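Side-chain contacts in endoglucanase, glycoside hydrolase family 5 protein (Cytophaga hutchinsonii, PDB 5IHS), which probably cleaves internal beta-1,4-glucosidic bonds of cellulose with a TIM-barrel catalytic domain: residues K38-V43 with K236-G241; M88-E91 with Y95-N98; Q163-S166 with D170-P173; F271-K276 with R321-P326. All blocks are in the same frame, centred on the assembly; numbering follows the deposited sequence. Where two conformers were deposited one is given.

Contact 1 of 4, residues K38-V43 with K236-G241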
loop_
_atom_site.group_PDB
_atom_site.type_symbol
_atom_site.label_atom_id
_atom_site.label_comp_id
_atom_site.label_asym_id
_atom_site.label_seq_id
_atom_site.Cartn_x
_atom_site.Cartn_y
_atom_site.Cartn_z
ATOM N N LYS A 38 -11.603 0.560 13.456
ATOM C CA LYS A 38 -12.453 1.173 14.474
ATOM C C LYS A 38 -12.287 2.684 14.358
ATOM O O LYS A 38 -11.217 3.217 14.681
ATOM C CB LYS A 38 -12.042 0.693 15.864
ATOM C CG LYS A 38 -12.737 1.378 17.031
ATOM C CD LYS A 38 -14.238 1.149 17.020
ATOM C CE LYS A 38 -14.886 1.628 18.314
ATOM N NZ LYS A 38 -14.587 0.697 19.435
ATOM N N GLY A 39 -13.330 3.374 13.889
ATOM C CA GLY A 39 -13.242 4.817 13.727
ATOM C C GLY A 39 -12.101 5.206 12.808
ATOM O O GLY A 39 -12.005 4.746 11.663
ATOM N N ASN A 40 -11.218 6.070 13.309
ATOM C CA ASN A 40 -10.081 6.561 12.535
ATOM C C ASN A 40 -8.901 5.595 12.532
ATOM O O ASN A 40 -7.852 5.949 11.980
ATOM C CB ASN A 40 -9.539 7.887 13.111
ATOM C CG ASN A 40 -10.522 9.042 13.062
ATOM O OD1 ASN A 40 -10.640 9.781 14.045
ATOM N ND2 ASN A 40 -11.187 9.238 11.940
ATOM N N TYR A 41 -9.021 4.404 13.131
ATOM C CA TYR A 41 -7.853 3.589 13.443
ATOM C C TYR A 41 -7.934 2.175 12.900
ATOM O O TYR A 41 -9.002 1.567 12.811
ATOM C CB TYR A 41 -7.635 3.526 14.957
ATOM C CG TYR A 41 -7.281 4.892 15.486
ATOM C CD1 TYR A 41 -5.989 5.371 15.366
ATOM C CD2 TYR A 41 -8.245 5.724 16.038
ATOM C CE1 TYR A 41 -5.646 6.632 15.800
ATOM C CE2 TYR A 41 -7.916 6.992 16.472
ATOM C CZ TYR A 41 -6.610 7.442 16.355
ATOM O OH TYR A 41 -6.264 8.701 16.787
ATOM N N MET A 42 -6.768 1.642 12.574
ATOM C CA MET A 42 -6.614 0.221 12.320
ATOM C C MET A 42 -6.205 -0.445 13.626
ATOM O O MET A 42 -5.267 0.005 14.293
ATOM C CB MET A 42 -5.539 -0.008 11.259
ATOM C CG MET A 42 -5.646 -1.339 10.556
ATOM S SD MET A 42 -4.566 -1.463 9.114
ATOM C CE MET A 42 -2.972 -1.417 9.908
ATOM N N VAL A 43 -6.911 -1.518 13.981
ATOM C CA VAL A 43 -6.726 -2.215 15.247
ATOM C C VAL A 43 -6.499 -3.693 14.963
ATOM O O VAL A 43 -6.796 -4.195 13.873
ATOM C CB VAL A 43 -7.917 -2.001 16.205
ATOM C CG1 VAL A 43 -8.040 -0.516 16.553
ATOM C CG2 VAL A 43 -9.207 -2.522 15.598
ATOM N N LYS A 236 -9.212 16.827 7.742
ATOM C CA LYS A 236 -10.647 17.027 7.576
ATOM C C LYS A 236 -11.374 15.703 7.360
ATOM O O LYS A 236 -12.486 15.511 7.857
ATOM C CB LYS A 236 -10.909 18.018 6.436
ATOM C CG LYS A 236 -10.498 19.447 6.785
ATOM C CD LYS A 236 -10.646 20.413 5.622
ATOM C CE LYS A 236 -10.038 21.772 5.967
ATOM N NZ LYS A 236 -10.332 22.828 4.959
ATOM N N ALA A 237 -10.765 14.771 6.631
ATOM C CA ALA A 237 -11.374 13.452 6.476
ATOM C C ALA A 237 -11.426 12.702 7.808
ATOM O O ALA A 237 -12.425 12.040 8.114
ATOM C CB ALA A 237 -10.613 12.643 5.425
ATOM N N LEU A 238 -10.358 12.785 8.609
ATOM C CA LEU A 238 -10.376 12.168 9.930
ATOM C C LEU A 238 -11.473 12.774 10.796
ATOM O O LEU A 238 -12.160 12.057 11.543
ATOM C CB LEU A 238 -9.008 12.333 10.590
ATOM C CG LEU A 238 -7.828 11.672 9.878
ATOM C CD1 LEU A 238 -6.531 12.047 10.579
ATOM C CD2 LEU A 238 -7.986 10.171 9.822
ATOM N N ASP A 239 -11.662 14.098 10.698
ATOM C CA ASP A 239 -12.713 14.764 11.464
ATOM C C ASP A 239 -14.084 14.195 11.136
ATOM O O ASP A 239 -15.000 14.229 11.972
ATOM C CB ASP A 239 -12.743 16.253 11.122
ATOM C CG ASP A 239 -11.535 17.021 11.623
ATOM O OD1 ASP A 239 -10.755 16.501 12.452
ATOM O OD2 ASP A 239 -11.388 18.187 11.189
ATOM N N MET A 240 -14.258 13.731 9.908
ATOM C CA MET A 240 -15.519 13.206 9.418
ATOM C C MET A 240 -15.670 11.718 9.718
ATOM O O MET A 240 -16.718 11.138 9.403
ATOM C CB MET A 240 -15.638 13.504 7.904
ATOM C CG MET A 240 -15.630 15.037 7.504
ATOM S SD MET A 240 -15.187 15.528 5.774
ATOM C CE MET A 240 -16.683 15.042 4.939
ATOM N N GLY A 241 -14.643 11.086 10.296
ATOM C CA GLY A 241 -14.767 9.775 10.912
ATOM C C GLY A 241 -14.205 8.583 10.162
ATOM O O GLY A 241 -14.403 7.447 10.621
#

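Contact 2 of 4, residues M88-E91 with Y95-N98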
loop_
_atom_site.group_PDB
_atom_site.type_symbol
_atom_site.label_atom_id
_atom_site.label_comp_id
_atom_site.label_asym_id
_atom_site.label_seq_id
_atom_site.Cartn_x
_atom_site.Cartn_y
_atom_site.Cartn_z
ATOM N N MET A 88 0.190 -4.583 -8.709
ATOM C CA MET A 88 -0.098 -5.327 -9.928
ATOM C C MET A 88 -0.608 -4.375 -11.006
ATOM O O MET A 88 -1.714 -3.831 -10.909
ATOM C CB MET A 88 -1.135 -6.412 -9.668
ATOM C CG MET A 88 -1.246 -7.346 -10.862
ATOM S SD MET A 88 -2.529 -8.599 -10.776
ATOM C CE MET A 88 -3.987 -7.561 -10.815
ATOM N N GLY A 89 0.189 -4.176 -12.053
ATOM C CA GLY A 89 -0.265 -3.350 -13.158
ATOM C C GLY A 89 -1.465 -3.979 -13.843
ATOM O O GLY A 89 -1.551 -5.197 -13.988
ATOM N N VAL A 90 -2.404 -3.133 -14.251
ATOM C CA VAL A 90 -3.674 -3.566 -14.824
ATOM C C VAL A 90 -3.745 -3.225 -16.316
ATOM O O VAL A 90 -3.874 -4.117 -17.156
ATOM C CB VAL A 90 -4.858 -2.972 -14.028
ATOM C CG1 VAL A 90 -6.184 -3.330 -14.651
ATOM C CG2 VAL A 90 -4.790 -3.449 -12.586
ATOM N N GLU A 91 -3.641 -1.939 -16.654
ATOM C CA GLU A 91 -3.518 -1.448 -18.015
ATOM C C GLU A 91 -2.053 -1.555 -18.471
ATOM O O GLU A 91 -1.166 -1.937 -17.703
ATOM C CB GLU A 91 -4.039 -0.002 -18.069
ATOM C CG GLU A 91 -5.511 0.185 -17.578
ATOM C CD GLU A 91 -5.677 0.490 -16.076
ATOM O OE1 GLU A 91 -4.961 1.364 -15.514
ATOM O OE2 GLU A 91 -6.575 -0.126 -15.454
ATOM N N TYR A 95 -2.211 -6.880 -16.062
ATOM C CA TYR A 95 -3.125 -7.979 -15.768
ATOM C C TYR A 95 -4.200 -8.166 -16.840
ATOM O O TYR A 95 -4.583 -9.302 -17.138
ATOM C CB TYR A 95 -3.763 -7.734 -14.396
ATOM C CG TYR A 95 -4.847 -8.724 -14.051
ATOM C CD1 TYR A 95 -4.514 -10.013 -13.653
ATOM C CD2 TYR A 95 -6.194 -8.386 -14.130
ATOM C CE1 TYR A 95 -5.483 -10.948 -13.348
ATOM C CE2 TYR A 95 -7.176 -9.326 -13.831
ATOM C CZ TYR A 95 -6.805 -10.606 -13.444
ATOM O OH TYR A 95 -7.783 -11.530 -13.151
ATOM N N LEU A 96 -4.751 -7.082 -17.393
ATOM C CA LEU A 96 -5.824 -7.277 -18.370
ATOM C C LEU A 96 -5.338 -8.077 -19.576
ATOM O O LEU A 96 -6.070 -8.919 -20.106
ATOM C CB LEU A 96 -6.431 -5.943 -18.808
ATOM C CG LEU A 96 -7.144 -5.142 -17.714
ATOM C CD1 LEU A 96 -7.648 -3.821 -18.280
ATOM C CD2 LEU A 96 -8.283 -5.928 -17.072
ATOM N N GLU A 97 -4.105 -7.833 -20.020
ATOM C CA GLU A 97 -3.549 -8.541 -21.168
ATOM C C GLU A 97 -2.871 -9.847 -20.785
ATOM O O GLU A 97 -2.886 -10.799 -21.578
ATOM C CB GLU A 97 -2.519 -7.652 -21.861
ATOM C CG GLU A 97 -3.121 -6.492 -22.603
ATOM C CD GLU A 97 -3.180 -6.742 -24.087
ATOM O OE1 GLU A 97 -3.590 -7.852 -24.482
ATOM O OE2 GLU A 97 -2.797 -5.833 -24.854
ATOM N N ASN A 98 -2.271 -9.906 -19.602
ATOM C CA ASN A 98 -1.425 -11.026 -19.185
ATOM C C ASN A 98 -1.843 -11.474 -17.791
ATOM O O ASN A 98 -1.076 -11.366 -16.831
ATOM C CB ASN A 98 0.040 -10.596 -19.203
ATOM C CG ASN A 98 0.463 -10.057 -20.550
ATOM O OD1 ASN A 98 0.767 -8.871 -20.696
ATOM N ND2 ASN A 98 0.471 -10.922 -21.547
HETATM O O HOH W 1 -3.093 -4.851 -19.641
#

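Contact 3 of 4, residues Q163-S166 with D170-P173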
loop_
_atom_site.group_PDB
_atom_site.type_symbol
_atom_site.label_atom_id
_atom_site.label_comp_id
_atom_site.label_asym_id
_atom_site.label_seq_id
_atom_site.Cartn_x
_atom_site.Cartn_y
_atom_site.Cartn_z
ATOM N N GLN A 163 -8.107 12.579 -11.653
ATOM C CA GLN A 163 -8.830 13.772 -11.231
ATOM C C GLN A 163 -10.266 13.773 -11.756
ATOM O O GLN A 163 -11.173 14.288 -11.088
ATOM C CB GLN A 163 -8.078 15.012 -11.697
ATOM C CG GLN A 163 -8.585 16.289 -11.079
ATOM C CD GLN A 163 -7.929 17.514 -11.675
ATOM O OE1 GLN A 163 -6.934 17.419 -12.404
ATOM N NE2 GLN A 163 -8.476 18.678 -11.363
ATOM N N ALA A 164 -10.494 13.207 -12.943
ATOM C CA ALA A 164 -11.825 13.195 -13.536
ATOM C C ALA A 164 -12.757 12.152 -12.932
ATOM O O ALA A 164 -13.951 12.162 -13.249
ATOM C CB ALA A 164 -11.719 12.925 -15.037
ATOM N N THR A 165 -12.246 11.230 -12.119
ATOM C CA THR A 165 -12.985 10.036 -11.716
ATOM C C THR A 165 -13.785 10.324 -10.444
ATOM O O THR A 165 -13.218 10.432 -9.355
ATOM C CB THR A 165 -12.012 8.875 -11.501
ATOM O OG1 THR A 165 -11.048 8.817 -12.564
ATOM C CG2 THR A 165 -12.761 7.561 -11.413
ATOM N N SER A 166 -15.105 10.449 -10.584
ATOM C CA SER A 166 -15.959 10.874 -9.476
ATOM C C SER A 166 -16.067 9.803 -8.392
ATOM O O SER A 166 -16.255 8.617 -8.693
ATOM C CB SER A 166 -17.364 11.159 -10.021
ATOM O OG SER A 166 -18.363 11.144 -9.017
ATOM N N ASP A 170 -18.392 7.015 -9.930
ATOM C CA ASP A 170 -17.464 6.044 -10.516
ATOM C C ASP A 170 -16.784 5.178 -9.466
ATOM O O ASP A 170 -16.864 3.944 -9.539
ATOM C CB ASP A 170 -16.370 6.752 -11.335
ATOM C CG ASP A 170 -16.901 7.531 -12.487
ATOM O OD1 ASP A 170 -17.758 6.988 -13.206
ATOM O OD2 ASP A 170 -16.437 8.682 -12.676
ATOM N N ILE A 171 -16.084 5.787 -8.507
ATOM C CA ILE A 171 -15.236 5.009 -7.611
ATOM C C ILE A 171 -16.083 4.186 -6.655
ATOM O O ILE A 171 -15.854 2.979 -6.476
ATOM C CB ILE A 171 -14.264 5.904 -6.821
ATOM C CG1 ILE A 171 -13.429 6.822 -7.725
ATOM C CG2 ILE A 171 -13.375 5.021 -5.950
ATOM C CD1 ILE A 171 -12.706 7.942 -6.977
ATOM N N LYS A 172 -17.019 4.841 -5.963
ATOM C CA LYS A 172 -17.773 4.140 -4.923
ATOM C C LYS A 172 -18.555 2.964 -5.486
ATOM O O LYS A 172 -18.465 1.859 -4.919
ATOM C CB LYS A 172 -18.646 5.114 -4.120
ATOM C CG LYS A 172 -19.259 4.463 -2.896
ATOM C CD LYS A 172 -20.169 5.392 -2.099
ATOM C CE LYS A 172 -20.591 4.721 -0.808
ATOM N NZ LYS A 172 -21.806 5.294 -0.218
ATOM N N PRO A 173 -19.327 3.109 -6.574
ATOM C CA PRO A 173 -20.038 1.935 -7.112
ATOM C C PRO A 173 -19.097 0.828 -7.561
ATOM O O PRO A 173 -19.386 -0.356 -7.333
ATOM C CB PRO A 173 -20.870 2.515 -8.267
ATOM C CG PRO A 173 -20.974 3.954 -7.983
ATOM C CD PRO A 173 -19.717 4.348 -7.276
#

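Contact 4 of 4, residues F271-K276 with R321-P326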
loop_
_atom_site.group_PDB
_atom_site.type_symbol
_atom_site.label_atom_id
_atom_site.label_comp_id
_atom_site.label_asym_id
_atom_site.label_seq_id
_atom_site.Cartn_x
_atom_site.Cartn_y
_atom_site.Cartn_z
ATOM N N PHE A 271 3.113 13.776 11.082
ATOM C CA PHE A 271 1.654 13.745 10.990
ATOM C C PHE A 271 1.118 12.317 10.993
ATOM O O PHE A 271 0.168 11.995 11.716
ATOM C CB PHE A 271 1.239 14.477 9.714
ATOM C CG PHE A 271 -0.230 14.405 9.409
ATOM C CD1 PHE A 271 -1.128 15.240 10.050
ATOM C CD2 PHE A 271 -0.711 13.516 8.455
ATOM C CE1 PHE A 271 -2.484 15.175 9.765
ATOM C CE2 PHE A 271 -2.063 13.452 8.168
ATOM C CZ PHE A 271 -2.944 14.285 8.821
ATOM N N LEU A 272 1.716 11.448 10.177
ATOM C CA LEU A 272 1.225 10.080 10.077
ATOM C C LEU A 272 1.374 9.347 11.404
ATOM O O LEU A 272 0.457 8.639 11.838
ATOM C CB LEU A 272 1.944 9.329 8.958
ATOM C CG LEU A 272 1.788 9.961 7.569
ATOM C CD1 LEU A 272 2.718 9.292 6.576
ATOM C CD2 LEU A 272 0.336 9.899 7.089
ATOM N N ASP A 273 2.507 9.528 12.082
ATOM C CA ASP A 273 2.695 8.882 13.377
ATOM C C ASP A 273 1.720 9.431 14.413
ATOM O O ASP A 273 1.216 8.678 15.254
ATOM C CB ASP A 273 4.136 9.065 13.845
ATOM C CG ASP A 273 5.130 8.196 13.082
ATOM O OD1 ASP A 273 4.731 7.226 12.391
ATOM O OD2 ASP A 273 6.343 8.486 13.221
ATOM N N ALA A 274 1.451 10.740 14.375
ATOM C CA ALA A 274 0.526 11.327 15.339
ATOM C C ALA A 274 -0.859 10.704 15.236
ATOM O O ALA A 274 -1.575 10.618 16.242
ATOM C CB ALA A 274 0.436 12.839 15.124
ATOM N N HIS A 275 -1.247 10.274 14.037
ATOM C CA HIS A 275 -2.563 9.709 13.757
ATOM C C HIS A 275 -2.527 8.202 13.551
ATOM O O HIS A 275 -3.544 7.608 13.192
ATOM C CB HIS A 275 -3.183 10.416 12.553
ATOM C CG HIS A 275 -3.451 11.854 12.822
ATOM N ND1 HIS A 275 -4.564 12.271 13.523
ATOM C CD2 HIS A 275 -2.706 12.961 12.595
ATOM C CE1 HIS A 275 -4.523 13.584 13.658
ATOM N NE2 HIS A 275 -3.409 14.027 13.105
ATOM N N LYS A 276 -1.377 7.574 13.781
ATOM C CA LYS A 276 -1.219 6.131 13.634
ATOM C C LYS A 276 -1.674 5.647 12.253
ATOM O O LYS A 276 -2.320 4.600 12.119
ATOM C CB LYS A 276 -1.926 5.379 14.768
ATOM C CG LYS A 276 -1.436 5.813 16.139
ATOM C CD LYS A 276 -2.204 5.148 17.253
ATOM C CE LYS A 276 -1.719 5.578 18.640
ATOM N NZ LYS A 276 -1.254 6.981 18.755
ATOM N N ARG A 321 13.794 1.204 10.016
ATOM C CA ARG A 321 14.599 0.535 11.031
ATOM C C ARG A 321 14.398 1.187 12.392
ATOM O O ARG A 321 14.294 0.500 13.413
ATOM C CB ARG A 321 16.065 0.547 10.593
ATOM C CG ARG A 321 16.334 -0.461 9.478
ATOM C CD ARG A 321 17.678 -0.286 8.777
ATOM N NE ARG A 321 18.851 -0.494 9.611
ATOM C CZ ARG A 321 19.415 -1.673 9.844
ATOM N NH1 ARG A 321 18.899 -2.797 9.358
ATOM N NH2 ARG A 321 20.508 -1.725 10.588
ATOM N N LEU A 322 14.332 2.512 12.421
ATOM C CA LEU A 322 14.168 3.244 13.663
ATOM C C LEU A 322 12.817 2.969 14.302
ATOM O O LEU A 322 12.732 2.763 15.518
ATOM C CB LEU A 322 14.296 4.728 13.353
ATOM C CG LEU A 322 14.039 5.682 14.500
ATOM C CD1 LEU A 322 15.157 5.552 15.506
ATOM C CD2 LEU A 322 13.935 7.102 13.981
ATOM N N LYS A 323 11.748 2.984 13.514
ATOM C CA LYS A 323 10.406 2.922 14.071
ATOM C C LYS A 323 9.870 1.513 14.198
ATOM O O LYS A 323 9.154 1.215 15.162
ATOM C CB LYS A 323 9.472 3.774 13.234
ATOM C CG LYS A 323 9.902 5.210 13.349
ATOM C CD LYS A 323 8.976 6.130 12.659
ATOM C CE LYS A 323 9.389 7.567 12.836
ATOM N NZ LYS A 323 8.719 8.346 11.783
ATOM N N ASN A 324 10.182 0.642 13.244
ATOM C CA ASN A 324 9.724 -0.733 13.349
ATOM C C ASN A 324 10.702 -1.633 14.095
ATOM O O ASN A 324 10.301 -2.701 14.570
ATOM C CB ASN A 324 9.482 -1.334 11.966
ATOM C CG ASN A 324 8.234 -0.805 11.291
ATOM O OD1 ASN A 324 7.418 -0.078 11.886
ATOM N ND2 ASN A 324 8.067 -1.193 10.041
ATOM N N GLY A 325 11.970 -1.243 14.208
ATOM C CA GLY A 325 12.928 -2.040 14.940
ATOM C C GLY A 325 12.432 -2.461 16.313
ATOM O O GLY A 325 12.525 -3.636 16.693
ATOM N N PRO A 326 11.901 -1.511 17.092
ATOM C CA PRO A 326 11.407 -1.873 18.437
ATOM C C PRO A 326 10.227 -2.835 18.422
ATOM O O PRO A 326 10.034 -3.594 19.382
ATOM C CB PRO A 326 11.038 -0.516 19.047
ATOM C CG PRO A 326 11.930 0.475 18.330
ATOM C CD PRO A 326 12.019 -0.050 16.917
#

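Contact 1 of 4, residues K38-V43 with K236-G241
The carboxamide of N40 reaches over the end of helix 228-239, where ND2 meets the carbonyl of L238 and passes alongside the backbone of G241. That helix ends in a Schellman motif, with G241 at positive phi (105°) and its N bonded to L238 O at 2.9 Å, backed by a weaker bond to A237 O. N40 sits at the tip of a hairpin whose type II' turn, K38 to Y41, is closed by K38 N to Y41 O and Y41 N to K38 O, both 2.9 Å. Its CG stands anti to the carbonyl carbon (chi1 -63°), which carries the amide away from the hairpin. N40 ND2 donates to L238 O at 3.0 Å, in the carbonyl plane and on a lone pair, so this oxygen serves two donors. The same ND2 also bonds I242 O, just past the helix end. Cutting N40 back to an alanine is likely to leave I242 O without this donor and reduce the grip on L238 O to the G241 bond, weakening this tie between hairpin and helix. The hairpin covers the N-terminal end of the barrel, M42 packing on F245. Beneath the amide, L238 CD2 approaches N40 ND2 to 4.0 Å.

Contact 2 of 4, residues M88-E91 with Y95-N98
M88 and Y95 meet at a slant: the thioether lies against the root of the tyrosine ring, neither squarely over its face nor at its edge. The sulfur SD of M88 is 4.6 Å from the centroid of the Y95 ring and 46° off its normal, an oblique Met-aromatic contact. Closer still is the methyl, M88 CE to Y95 CG at 3.5 Å. The methionine is extended as far as SD and then bends (chi3 66°), which folds CE back onto CB and CG of the tyrosine, while the rest of the ring runs on away from the strand end. A second apolar pair forms beside it, where V90 CG1 rests on the branch point of L96, 3.7 Å from its CG.

Two backbone bonds hold the segments in the register that brings these side chains together. Y95 N donates to G89 O at 2.8 Å, tilted 31° from the carbonyl plane, whereas L96 N meets V90 O at 3.1 Å in the plane, on a lone pair. V90 O is gripped a second time by a water, which donates at 2.7 Å and accepts from E97 N, carrying the linkage one residue further.

The contact folds the exit of barrel strand 83-89 back on itself before helix 99-116 begins. Strand 119-125 flanks it, with Y124 touching V90, Y95 and L96. Helix 133-147 closes on it through F139, edge-to-face with Y95, and A135, against L96; from helix 99-116, E102 and V106 reach M88.

Contact 3 of 4, residues Q163-S166 with D170-P173
S166 O gathers two backbone donors from the first turns of helix 167-185: I171 N at 2.8 Å, in the carbonyl plane and nearly straight at 165°, and D170 N at 2.9 Å, which comes in above that plane. The carboxylate of D170 returns the favour, its OD2 accepting from S166 N at 3.0 Å on the anti side of the group. S166 is the N-cap residue, and its hydroxyl OG, anti to its own N (chi1 160°), caps K169 N. Every polar backbone atom of S166 is therefore engaged with the helix start, and D170, one position beyond the capped nitrogen, accepts in turn from the N-H of the N-cap residue. A negative carboxylate at a helix N-terminus is likely to be favoured by the helix dipole.

Outside these bonds the contacts are van der Waals. The methyl CG2 of T165 stands 3.7 Å from D170 CB and 3.8 Å from I171 CG1, crossing both side chains at about a right angle. I171 CD1 touches T165 O at 3.5 Å.

The segment 163-166 is the last part of the loop that links strand 153-156 to helix 167-185. P161, earlier in this loop, packs on I171, Q163 leans on helix 196-199, and K172 bonds N208 and P209 beyond helix 202-207.

Contact 4 of 4, residues F271-K276 with R321-P326
The carboxylate of D273 takes the ammonium of K323 at OD2, on the syn side and 20° out of its plane: K323 NZ lies 2.8 Å from D273 OD2, forming a salt bridge. The other oxygen, OD1, is held by R53 NH2 and Q51 NE2, so both ends of the group are fixed and its rotation is limited. On the same helix, the F271 ring has the CD2 of H275, four residues on, over one face, 3.6 Å above the plane and displaced toward the rim.

The two charged side chains approach from opposite directions. K323 is extended beyond CG (chi2 -175°, chi3 178°), which lets it span the gap between the two segments, whose nearest CA atoms, D273 and K323, are 9.8 Å apart; its CE also comes within 3.2 Å of D273 OD2. NZ is shared with D319 of its own helix, its stronger partner, and the cationic neighbours would probably keep D273 ionised. With an asparagine in its place, the charge pairing with R53 and K323 would probably be lost and K323 left leaning on D319.

R53 also bonds N324 OD1, giving the two helices a second connection through barrel strand 53-57. Helix 262-274 ends here in a Schellman motif with K276 at positive phi and its N bonded to D273 O at 3.2 Å. The salt bridge joins two successive outer helices of the TIM barrel.

How the contacts relate
Contact 2 is the buried one, contacts 1 and 3 are partly buried, and contact 4 lies on the surface. Their chemistry follows: sulfur, ring and aliphatic packing with backbone bonds in contact 2, a carboxamide on a helix end in contact 1, capping of a helix N-terminus in contact 3, an ion pair within a small charge network in contact 4. Contacts 2 and 3 are local, each shaping the loop between a barrel strand and its following helix, whereas 1 and 4 join elements distant in sequence. Contacts 1 and 4 touch, L238 CD1 meeting H275 ND1 at 3.5 Å, and both involve Schellman helix ends. Contact 2 lies across the chain's centre from them, its centre about 32 Å from that of contact 1.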